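Local coordinates for protein minor fimbrium subunit Mfa5 (Porphyromonas gingivalis ATCC 33277, PDB 6TO1) that serves as an accessory tip subunit of the minor fimbriae, filamentous pili that mediate biofilm formation and adhesion to host cells and to other oral bacteria, at residues V413-A418 against I467-Y472; G441-D446 against L452-G457; K505-N510 against N516-F521. All coordinates share one frame; numbering follows the deposited sequence.

Overall arrangement
Strand 408-417 is the common element: in one antiparallel sheet it lies between strand 451-455 of interaction 2 and strand 501-510 of interaction 3, and interaction 1 reaches from it across to strand 463-473 of a second sheet. That makes interaction 1 the core contact, small and made by side chains alone, with one hydrogen bond in a buried setting. Interactions 2 and 3 are hairpins within the sheet, tied by backbone hydrogen bonds; their centres lie about 14 Å apart and they do not touch. Interaction 2 has a buried apolar face and a more exposed polar one. Interaction 3 is only partly buried, with L506 and F521 inward, and adds side-chain polar bonds, and water bridges between the segments near its turn.

Interaction 1: V413-A418 against I467-Y472; sequences VTDFVA and ITYRIY
Y469 reaches across from one strand and puts its hydroxyl against the carboxylate of D415 on the other. The Y469 OH donates to D415 OD2 at 2.6 Å, a short bond that uses the syn lone pair of OD2, the one on the side of the other carboxylate oxygen. The two side chains come from opposite directions, and the carboxylate plane is turned 45° to the ring, so the groups are neither stacked nor coplanar. OD2 also approaches the ring carbons beside the hydroxyl, at 3.3 Å from Y469 CZ and 3.4 Å from Y469 CE2. Two torsions set this up: the tyrosine CG stands between its own backbone N and carbonyl carbon (chi1 57°), while the aspartate CG swings away from its backbone N (chi1 174°).

V417 supplies the apolar half of the contact. Its CG2 lies 4.2 Å from Y469 OH and 4.4 Å from Y469 CE1, oblique to the ring on its CE1 side, whereas D415 OD2 is nearer CE2. D415, V417 and Y469 are all buried, and the close fit is at the hydroxyl-carboxylate bond; the valine methyl rests more loosely. The backbones stay apart throughout: even V417 CA and I471 CA, their closest pair, are 8.9 Å from each other, so only side chains bridge the gap. On the outer side of strand 413-417, F416 turns its partly exposed ring away from strand 467-472; R470, also partly exposed, ties instead to D104 and D112.

The two strands belong to facing antiparallel sheets of a beta sandwich. Strand 408-417 runs between strands 451-455 and 501-510, while 463-473 pairs with 110-119; L452 and V113 also pack on Y469, and L115, N501 and A504 lie against D415.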
# COMPACT_ATOMS: atom_id res chain seq x y z
N VAL A 413 6.64 -16.38 1.45
CA VAL A 413 7.38 -16.72 0.24
C VAL A 413 7.96 -18.11 0.42
O VAL A 413 8.67 -18.36 1.39
CB VAL A 413 8.49 -15.71 -0.03
CG1 VAL A 413 9.37 -16.17 -1.20
CG2 VAL A 413 7.91 -14.32 -0.31
N THR A 414 7.64 -19.01 -0.50
CA THR A 414 8.26 -20.33 -0.58
C THR A 414 9.22 -20.30 -1.77
O THR A 414 8.84 -19.86 -2.86
CB THR A 414 7.21 -21.42 -0.74
OG1 THR A 414 6.42 -21.13 -1.90
CG2 THR A 414 6.33 -21.50 0.50
N ASP A 415 10.44 -20.81 -1.56
CA ASP A 415 11.51 -20.72 -2.54
C ASP A 415 12.27 -22.04 -2.49
O ASP A 415 12.93 -22.33 -1.49
CB ASP A 415 12.41 -19.53 -2.20
CG ASP A 415 13.64 -19.43 -3.08
OD1 ASP A 415 13.68 -19.98 -4.19
OD2 ASP A 415 14.58 -18.73 -2.64
N PHE A 416 12.10 -22.85 -3.52
CA PHE A 416 12.74 -24.16 -3.64
C PHE A 416 14.01 -23.96 -4.45
O PHE A 416 13.95 -23.65 -5.64
CB PHE A 416 11.81 -25.16 -4.31
CG PHE A 416 10.64 -25.61 -3.46
CD1 PHE A 416 10.76 -26.67 -2.58
CD2 PHE A 416 9.42 -24.97 -3.56
CE1 PHE A 416 9.68 -27.08 -1.81
CE2 PHE A 416 8.34 -25.37 -2.80
CZ PHE A 416 8.47 -26.43 -1.94
N VAL A 417 15.16 -24.15 -3.81
CA VAL A 417 16.43 -24.03 -4.52
C VAL A 417 16.61 -25.20 -5.47
O VAL A 417 16.26 -26.35 -5.15
CB VAL A 417 17.60 -23.92 -3.51
CG1 VAL A 417 18.90 -23.81 -4.24
CG2 VAL A 417 17.37 -22.70 -2.61
N ALA A 418 17.14 -24.91 -6.65
CA ALA A 418 17.14 -25.87 -7.74
C ALA A 418 18.28 -26.88 -7.60
O ALA A 418 19.27 -26.64 -6.88
CB ALA A 418 17.28 -25.16 -9.08
N ILE A 467 15.05 -10.58 0.86
CA ILE A 467 15.98 -11.54 1.42
C ILE A 467 17.05 -11.75 0.37
O ILE A 467 16.78 -11.71 -0.84
CB ILE A 467 15.36 -12.89 1.83
CG1 ILE A 467 14.83 -13.64 0.62
CG2 ILE A 467 14.27 -12.69 2.89
CD1 ILE A 467 14.35 -15.03 0.99
N THR A 468 18.28 -11.99 0.84
CA THR A 468 19.40 -12.27 -0.04
C THR A 468 20.22 -13.39 0.60
O THR A 468 20.49 -13.34 1.80
CB THR A 468 20.28 -11.04 -0.26
OG1 THR A 468 19.52 -10.00 -0.87
CG2 THR A 468 21.47 -11.38 -1.16
N TYR A 469 20.58 -14.38 -0.20
CA TYR A 469 21.39 -15.52 0.21
C TYR A 469 22.35 -15.87 -0.92
O TYR A 469 22.05 -15.64 -2.09
CB TYR A 469 20.51 -16.74 0.57
CG TYR A 469 19.58 -17.23 -0.51
CD1 TYR A 469 19.97 -18.22 -1.41
CD2 TYR A 469 18.28 -16.72 -0.65
CE1 TYR A 469 19.13 -18.68 -2.41
CE2 TYR A 469 17.42 -17.18 -1.67
CZ TYR A 469 17.84 -18.17 -2.53
OH TYR A 469 17.02 -18.66 -3.53
N ARG A 470 23.49 -16.43 -0.55
CA ARG A 470 24.48 -16.88 -1.52
C ARG A 470 24.31 -18.36 -1.84
O ARG A 470 24.07 -19.17 -0.94
CB ARG A 470 25.90 -16.63 -1.01
CG ARG A 470 26.99 -16.92 -2.04
CD ARG A 470 28.32 -16.24 -1.70
NE ARG A 470 28.22 -14.80 -1.84
CZ ARG A 470 29.25 -13.96 -1.76
NH1 ARG A 470 30.48 -14.42 -1.56
NH2 ARG A 470 29.04 -12.66 -1.90
N ILE A 471 24.40 -18.68 -3.12
CA ILE A 471 24.38 -20.07 -3.57
C ILE A 471 25.73 -20.40 -4.21
O ILE A 471 26.37 -19.55 -4.83
CB ILE A 471 23.25 -20.42 -4.57
CG1 ILE A 471 23.34 -19.56 -5.83
CG2 ILE A 471 21.89 -20.30 -3.92
CD1 ILE A 471 22.30 -19.93 -6.88
N TYR A 472 26.11 -21.66 -4.10
CA TYR A 472 27.25 -22.19 -4.81
C TYR A 472 26.80 -23.30 -5.75
O TYR A 472 25.89 -24.07 -5.42
CB TYR A 472 28.28 -22.81 -3.86
CG TYR A 472 28.98 -21.86 -2.94
CD1 TYR A 472 29.70 -20.79 -3.44
CD2 TYR A 472 28.94 -22.05 -1.57
CE1 TYR A 472 30.36 -19.92 -2.58
CE2 TYR A 472 29.59 -21.17 -0.70
CZ TYR A 472 30.31 -20.12 -1.22
OH TYR A 472 30.97 -19.24 -0.39

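Interaction 2: G441-D446 against L452-G457; sequences GTVHYD and LTWTTG
L452 turns its CG away from its own carbonyl carbon (chi1 -69°) and sends CD2 forward to Y445, while V443, with CG1 anti to the backbone N (chi1 -177°), spreads its two methyls to meet different neighbours. L452 CD2 comes to 3.3 Å from Y445 CD1, a tight approach oblique to the phenol ring, and the same methyl touches V443 CG1 at 3.9 Å. The other valine methyl, CG2, goes to the indole, 3.8 Å from W454 CD1 and again oblique to the ring.

Behind these side chains is a regular antiparallel beta hairpin, strands 442-446 and 451-455. T442 with T455 and H444 with T453 are its hydrogen-bonded pairs; V443 with W454 and Y445 with L452 are the non-hydrogen-bonded ones. Each hydrogen-bonded pair is joined by two backbone bonds. Both bonds of H444 with T453 are nearly straight, the one from H444 N to T453 O measuring 2.8 Å with 175° at the hydrogen; those of T442 with T455 are more bent. V443, Y445, L452 and W454 all sit on the buried face, where I467 of the facing sheet packs on V443 and W454, while Y445 lies against L426 and V432. T442, H444, T453 and T455 turn to the outer face, and there the side chains of T442 and T455 lie side by side.

Besides accepting from T455 N, the carbonyl of T442 reaches the indole edge: T442 O lies in the ring plane, 3.4 Å from W454 CD1. One face of the indole is taken by T456 CG2, 3.8 Å above its centre, and the ring nitrogen NE1 donates to the carbonyl of N440. G441, lacking a side chain, brings its CA to 3.2 Å from T455 O in a CA-H...O contact at the open end of the hairpin.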
# COMPACT_ATOMS: atom_id res chain seq x y z
N GLY A 441 10.83 -9.78 8.77
CA GLY A 441 10.28 -11.10 9.02
C GLY A 441 11.37 -12.13 9.32
O GLY A 441 12.49 -11.79 9.70
N THR A 442 11.02 -13.40 9.13
CA THR A 442 11.88 -14.52 9.50
C THR A 442 11.88 -15.57 8.40
O THR A 442 10.93 -15.68 7.63
CB THR A 442 11.42 -15.15 10.82
OG1 THR A 442 10.05 -15.53 10.72
CG2 THR A 442 11.58 -14.16 11.97
N VAL A 443 12.96 -16.36 8.34
CA VAL A 443 13.14 -17.35 7.29
C VAL A 443 13.46 -18.70 7.90
O VAL A 443 14.33 -18.81 8.77
CB VAL A 443 14.24 -16.93 6.30
CG1 VAL A 443 14.33 -17.97 5.17
CG2 VAL A 443 13.98 -15.53 5.74
N HIS A 444 12.75 -19.72 7.44
CA HIS A 444 12.95 -21.11 7.81
C HIS A 444 13.52 -21.87 6.61
O HIS A 444 13.18 -21.59 5.47
CB HIS A 444 11.62 -21.75 8.21
CG HIS A 444 11.71 -23.20 8.51
ND1 HIS A 444 12.07 -23.68 9.76
CD2 HIS A 444 11.50 -24.29 7.74
CE1 HIS A 444 12.07 -25.00 9.73
NE2 HIS A 444 11.72 -25.39 8.52
N TYR A 445 14.38 -22.84 6.89
CA TYR A 445 14.99 -23.66 5.86
C TYR A 445 14.73 -25.12 6.19
O TYR A 445 14.90 -25.54 7.34
CB TYR A 445 16.49 -23.40 5.76
CG TYR A 445 17.16 -24.11 4.60
CD1 TYR A 445 16.83 -23.80 3.30
CD2 TYR A 445 18.13 -25.09 4.82
CE1 TYR A 445 17.43 -24.44 2.24
CE2 TYR A 445 18.74 -25.73 3.77
CZ TYR A 445 18.39 -25.40 2.48
OH TYR A 445 19.00 -26.03 1.42
N ASP A 446 14.28 -25.88 5.20
CA ASP A 446 14.22 -27.33 5.31
C ASP A 446 15.33 -27.94 4.47
O ASP A 446 15.33 -27.81 3.24
CB ASP A 446 12.86 -27.86 4.87
CG ASP A 446 12.75 -29.36 5.09
OD1 ASP A 446 12.53 -29.79 6.23
OD2 ASP A 446 12.91 -30.12 4.11
N LEU A 452 13.26 -22.72 1.23
CA LEU A 452 13.25 -21.56 2.11
C LEU A 452 11.80 -21.10 2.24
O LEU A 452 11.08 -21.01 1.23
CB LEU A 452 14.12 -20.43 1.56
CG LEU A 452 15.63 -20.70 1.56
CD1 LEU A 452 16.31 -19.75 0.56
CD2 LEU A 452 16.20 -20.54 2.94
N THR A 453 11.35 -20.88 3.47
CA THR A 453 10.04 -20.31 3.73
C THR A 453 10.24 -19.01 4.50
O THR A 453 10.74 -19.01 5.63
CB THR A 453 9.14 -21.28 4.49
OG1 THR A 453 9.04 -22.50 3.75
CG2 THR A 453 7.73 -20.70 4.65
N TRP A 454 9.86 -17.92 3.87
CA TRP A 454 10.06 -16.58 4.39
C TRP A 454 8.70 -16.04 4.84
O TRP A 454 7.80 -15.87 4.02
CB TRP A 454 10.66 -15.68 3.31
CG TRP A 454 10.78 -14.23 3.66
CD1 TRP A 454 10.81 -13.66 4.90
CD2 TRP A 454 10.93 -13.16 2.72
NE1 TRP A 454 10.96 -12.30 4.79
CE2 TRP A 454 11.02 -11.97 3.46
CE3 TRP A 454 10.96 -13.11 1.32
CZ2 TRP A 454 11.17 -10.72 2.84
CZ3 TRP A 454 11.13 -11.88 0.71
CH2 TRP A 454 11.21 -10.70 1.47
N THR A 455 8.57 -15.79 6.13
CA THR A 455 7.37 -15.18 6.70
C THR A 455 7.63 -13.69 6.76
O THR A 455 8.51 -13.23 7.51
CB THR A 455 7.09 -15.76 8.09
OG1 THR A 455 6.79 -17.15 7.96
CG2 THR A 455 5.90 -15.04 8.73
N THR A 456 6.88 -12.91 5.97
CA THR A 456 7.30 -11.52 5.80
C THR A 456 6.84 -10.62 6.93
O THR A 456 7.49 -9.60 7.19
CB THR A 456 6.75 -10.95 4.47
OG1 THR A 456 5.32 -10.89 4.52
CG2 THR A 456 7.19 -11.79 3.33
N GLY A 457 5.74 -10.95 7.59
CA GLY A 457 5.08 -10.01 8.47
C GLY A 457 4.38 -8.95 7.63
O GLY A 457 4.25 -9.04 6.41

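Interaction 3: K505-N510 against N516-F521; sequences KLTYTN and NQQLIF
This is a beta-hairpin contact at the margin of the sheet: within the chain, strand 517-520 is outermost and pairs antiparallel with strand 501-510. Q517 CB sits over one face of the phenol in a CH-pi contact, 3.6 Å from the centroid of the Y508 ring and 17° off its normal. Y508 CG stands between its backbone N and carbonyl carbon (chi1 70°), laying the ring beneath Q517, with L519 CD1 4.0 Å from Y508 CE2. Y508 is met by two residues, N516 and Q517, in a G1 beta bulge, N516 having positive phi. Two backbone bonds join L506 with L519, and two more Y508 with Q517. One water bridges T509 OG1 to N516 N, another N510 ND2 to Q517 OE1; N510 and Q517 also bond to E514 and S515 respectively.

On the face carrying K505, T507 and Q518, a polar chain runs along the surface. K505 NZ donates to Q518 OE1 at 2.7 Å, from above the carbonyl plane, and Q518 NE2 donates to N516 OD1 at 3.0 Å. Toward the interior F521 sets its ring edge to K505, F521 CD2 lying 3.7 Å from K505 N, and packs on V92, V413 and L115.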
# COMPACT_ATOMS: atom_id res chain seq x y z
N LYS A 505 7.34 -18.38 -4.87
CA LYS A 505 5.98 -17.85 -4.91
C LYS A 505 5.72 -17.04 -3.65
O LYS A 505 6.15 -17.43 -2.56
CB LYS A 505 4.96 -19.00 -5.02
CG LYS A 505 3.51 -18.59 -4.89
CD LYS A 505 2.61 -19.60 -5.61
CE LYS A 505 2.35 -20.84 -4.78
NZ LYS A 505 0.93 -21.30 -4.95
N LEU A 506 5.01 -15.93 -3.80
CA LEU A 506 4.51 -15.18 -2.67
C LEU A 506 3.01 -15.46 -2.55
O LEU A 506 2.28 -15.31 -3.53
CB LEU A 506 4.77 -13.68 -2.83
CG LEU A 506 4.04 -12.78 -1.84
CD1 LEU A 506 4.58 -12.96 -0.43
CD2 LEU A 506 4.14 -11.32 -2.24
N THR A 507 2.57 -15.89 -1.37
CA THR A 507 1.16 -15.95 -1.02
C THR A 507 0.92 -14.92 0.07
O THR A 507 1.66 -14.87 1.05
CB THR A 507 0.77 -17.35 -0.54
OG1 THR A 507 1.20 -18.32 -1.51
CG2 THR A 507 -0.74 -17.48 -0.39
N TYR A 508 -0.08 -14.06 -0.13
CA TYR A 508 -0.18 -12.94 0.81
C TYR A 508 -1.62 -12.48 1.00
O TYR A 508 -2.52 -12.79 0.22
CB TYR A 508 0.72 -11.77 0.35
CG TYR A 508 0.26 -11.03 -0.90
CD1 TYR A 508 -0.42 -9.82 -0.80
CD2 TYR A 508 0.51 -11.53 -2.18
CE1 TYR A 508 -0.86 -9.14 -1.93
CE2 TYR A 508 0.09 -10.84 -3.31
CZ TYR A 508 -0.61 -9.65 -3.17
OH TYR A 508 -1.07 -8.92 -4.24
N THR A 509 -1.79 -11.73 2.08
CA THR A 509 -3.04 -11.04 2.39
C THR A 509 -2.86 -9.57 2.05
O THR A 509 -1.91 -8.92 2.52
CB THR A 509 -3.41 -11.23 3.86
OG1 THR A 509 -3.58 -12.63 4.10
CG2 THR A 509 -4.72 -10.49 4.15
N ASN A 510 -3.74 -9.05 1.19
CA ASN A 510 -3.54 -7.74 0.61
C ASN A 510 -4.00 -6.65 1.58
O ASN A 510 -4.40 -6.92 2.72
CB ASN A 510 -4.20 -7.65 -0.77
CG ASN A 510 -5.72 -7.62 -0.71
OD1 ASN A 510 -6.32 -7.39 0.34
ND2 ASN A 510 -6.34 -7.80 -1.86
N ASN A 516 -4.77 -15.29 0.46
CA ASN A 516 -4.45 -16.22 -0.63
C ASN A 516 -4.21 -15.52 -1.97
O ASN A 516 -4.48 -16.11 -3.02
CB ASN A 516 -5.55 -17.27 -0.80
CG ASN A 516 -5.07 -18.48 -1.59
OD1 ASN A 516 -3.93 -18.90 -1.49
ND2 ASN A 516 -5.97 -19.05 -2.39
N GLN A 517 -3.75 -14.28 -1.96
CA GLN A 517 -3.29 -13.63 -3.19
C GLN A 517 -1.92 -14.21 -3.54
O GLN A 517 -1.10 -14.44 -2.66
CB GLN A 517 -3.19 -12.13 -2.99
CG GLN A 517 -4.47 -11.51 -2.44
CD GLN A 517 -5.65 -11.70 -3.36
OE1 GLN A 517 -5.70 -11.11 -4.43
NE2 GLN A 517 -6.60 -12.54 -2.96
N GLN A 518 -1.65 -14.40 -4.83
CA GLN A 518 -0.45 -15.15 -5.18
C GLN A 518 0.28 -14.52 -6.35
O GLN A 518 -0.34 -14.09 -7.31
CB GLN A 518 -0.82 -16.60 -5.54
CG GLN A 518 -1.23 -17.43 -4.33
CD GLN A 518 -1.49 -18.89 -4.67
OE1 GLN A 518 -0.92 -19.41 -5.63
NE2 GLN A 518 -2.34 -19.55 -3.89
N LEU A 519 1.60 -14.44 -6.23
CA LEU A 519 2.47 -13.89 -7.25
C LEU A 519 3.67 -14.80 -7.38
O LEU A 519 4.23 -15.26 -6.38
CB LEU A 519 2.93 -12.48 -6.91
CG LEU A 519 1.90 -11.34 -7.02
CD1 LEU A 519 2.53 -10.10 -6.43
CD2 LEU A 519 1.52 -11.13 -8.46
N ILE A 520 4.06 -15.09 -8.61
CA ILE A 520 5.16 -16.01 -8.89
C ILE A 520 6.39 -15.19 -9.24
O ILE A 520 6.33 -14.27 -10.06
CB ILE A 520 4.79 -17.00 -10.00
CG1 ILE A 520 3.66 -17.92 -9.51
CG2 ILE A 520 6.02 -17.86 -10.40
CD1 ILE A 520 3.23 -18.94 -10.52
N PHE A 521 7.51 -15.51 -8.60
CA PHE A 521 8.74 -14.80 -8.87
C PHE A 521 9.36 -15.22 -10.21
O PHE A 521 9.21 -16.35 -10.64
CB PHE A 521 9.77 -15.06 -7.77
CG PHE A 521 9.48 -14.40 -6.46
CD1 PHE A 521 10.12 -13.23 -6.10
CD2 PHE A 521 8.57 -14.96 -5.57
CE1 PHE A 521 9.85 -12.62 -4.87
CE2 PHE A 521 8.30 -14.36 -4.36
CZ PHE A 521 8.94 -13.18 -4.01
O HOH W 1 -2.58 -15.17 2.84
O HOH W 2 -4.60 -8.26 -4.20